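Local coordinates for protein Two-component response regulator (Geobacillus stearothermophilus, PDB 6SWI) that probably binds DNA through its C-terminal helix-turn-helix domain to regulate transcription of the arabinan utilization system, at residues P36-L39 / S40-I43. Residues are numbered along the deposited sequence; the frame is centred on the assembly and turned at random.
Sequences PVYL and SRMI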
loop_
_atom_site.group_PDB
_atom_site.type_symbol
_atom_site.label_atom_id
_atom_site.label_comp_id
_atom_site.label_asym_id
_atom_site.label_seq_id
_atom_site.Cartn_x
_atom_site.Cartn_y
_atom_site.Cartn_z
ATOM N N PRO A 36 -5.608 -14.179 -16.738
ATOM C CA PRO A 36 -4.799 -13.072 -16.204
ATOM C C PRO A 36 -4.559 -11.955 -17.200
ATOM O O PRO A 36 -4.445 -10.789 -16.801
ATOM C CB PRO A 36 -3.491 -13.761 -15.793
ATOM C CG PRO A 36 -3.841 -15.212 -15.638
ATOM C CD PRO A 36 -4.942 -15.488 -16.602
ATOM N N VAL A 37 -4.484 -12.269 -18.496
ATOM C CA VAL A 37 -4.305 -11.222 -19.494
ATOM C C VAL A 37 -5.545 -10.344 -19.565
ATOM O O VAL A 37 -5.451 -9.114 -19.578
ATOM C CB VAL A 37 -3.942 -11.830 -20.860
ATOM C CG1 VAL A 37 -3.796 -10.734 -21.902
ATOM C CG2 VAL A 37 -2.655 -12.643 -20.752
ATOM N N TYR A 38 -6.730 -10.960 -19.608
ATOM C CA TYR A 38 -7.966 -10.184 -19.586
ATOM C C TYR A 38 -8.028 -9.286 -18.359
ATOM O O TYR A 38 -8.328 -8.091 -18.458
ATOM C CB TYR A 38 -9.168 -11.129 -19.604
ATOM C CG TYR A 38 -10.485 -10.397 -19.633
ATOM C CD1 TYR A 38 -10.946 -9.804 -20.811
ATOM C CD2 TYR A 38 -11.264 -10.278 -18.496
ATOM C CE1 TYR A 38 -12.157 -9.117 -20.854
ATOM C CE2 TYR A 38 -12.477 -9.591 -18.525
ATOM C CZ TYR A 38 -12.917 -9.016 -19.707
ATOM O OH TYR A 38 -14.118 -8.339 -19.740
ATOM N N LEU A 39 -7.736 -9.842 -17.183
ATOM C CA LEU A 39 -7.819 -9.049 -15.963
ATOM C C LEU A 39 -6.841 -7.884 -16.001
ATOM O O LEU A 39 -7.195 -6.752 -15.651
ATOM C CB LEU A 39 -7.536 -9.934 -14.754
ATOM C CG LEU A 39 -7.577 -9.207 -13.406
ATOM C CD1 LEU A 39 -8.948 -8.590 -13.156
ATOM C CD2 LEU A 39 -7.216 -10.157 -12.273
ATOM N N SER A 40 -5.600 -8.150 -16.409
ATOM C CA SER A 40 -4.598 -7.093 -16.499
ATOM C C SER A 40 -5.074 -5.978 -17.408
ATOM O O SER A 40 -4.941 -4.790 -17.081
ATOM C CB SER A 40 -3.297 -7.678 -17.044
ATOM O OG SER A 40 -2.253 -6.716 -17.066
ATOM N N ARG A 41 -5.623 -6.344 -18.569
ATOM C CA ARG A 41 -6.072 -5.345 -19.525
ATOM C C ARG A 41 -7.228 -4.536 -18.975
ATOM O O ARG A 41 -7.287 -3.316 -19.175
ATOM C CB ARG A 41 -6.524 -6.021 -20.811
ATOM C CG ARG A 41 -5.401 -6.579 -21.634
ATOM C CD ARG A 41 -5.928 -7.112 -22.962
ATOM N NE ARG A 41 -6.708 -6.080 -23.637
ATOM C CZ ARG A 41 -8.035 -6.033 -23.667
ATOM N NH1 ARG A 41 -8.755 -6.983 -23.086
ATOM N NH2 ARG A 41 -8.643 -5.027 -24.276
ATOM N N MET A 42 -8.169 -5.191 -18.296
ATOM C CA MET A 42 -9.345 -4.469 -17.829
ATOM C C MET A 42 -8.997 -3.534 -16.680
ATOM O O MET A 42 -9.523 -2.419 -16.609
ATOM C CB MET A 42 -10.439 -5.440 -17.421
ATOM C CG MET A 42 -10.933 -6.241 -18.601
ATOM S SD MET A 42 -11.831 -5.271 -19.784
ATOM C CE MET A 42 -13.370 -5.225 -18.903
ATOM N N ILE A 43 -8.103 -3.959 -15.779
ATOM C CA ILE A 43 -7.639 -3.061 -14.726
ATOM C C ILE A 43 -6.991 -1.825 -15.335
ATOM O O ILE A 43 -7.292 -0.689 -14.950
ATOM C CB ILE A 43 -6.694 -3.806 -13.769
ATOM C CG1 ILE A 43 -7.482 -4.845 -12.969
ATOM C CG2 ILE A 43 -5.941 -2.824 -12.860
ATOM C CD1 ILE A 43 -6.620 -5.723 -12.089
#
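Pro-36 to Ile-43 form one unbroken run of alpha helix in which four successive i to i+4 backbone hydrogen bonds, the first from Ser-40 N to Pro-36 O, the last from Ile-43 N to Leu-39 O at 2.9 Å, join each residue to the one a turn later. The run opens helix 36-47 of the AraC-type helix-turn-helix domain; following helix 25-32 across a short turn, it takes the place of a recognition helix, consistent with a DNA-binding role. Just before it, Ser-35 OG accepts a hydrogen bond from Tyr-38 N. On one flank Tyr-38 and Met-42 make a Met-aromatic contact. The tyrosine ring leaves the backbone with CG anti to N (chi1 -178°), which places it beside its own carbonyl carbon, with one face turned to Met-42. Met-42 CG sits over that face, 3.7 Å from the centroid, as a CH-pi donor. Bends at chi2 and chi3 fold the rest of the thioether round the phenol end: SD is oblique to the ring and CE comes to 3.3 Å from Tyr-38 OH. Val-7 of helix 5-17 also touches Met-42, and Ile-6 touches Tyr-38. The bend of Arg-41 at chi3 (53°) brings NH1 loosely to 4.2 Å from Tyr-38 CD1, the ring atom lying near the guanidinium plane, while its aliphatic CD passes Val-37 CG1. Leu-39 and Ile-43 are buried. The leucine packs against Ile-6 and Ala-10 of helix 5-17 and against Leu-25 and Leu-32 of helix 25-32, tying the helix to both. Within the helix, the two side chains cross at a slant, Ile-43 CD1 lying 3.8 Å from Leu-39 CD1 and equally close to Leu-39 CG.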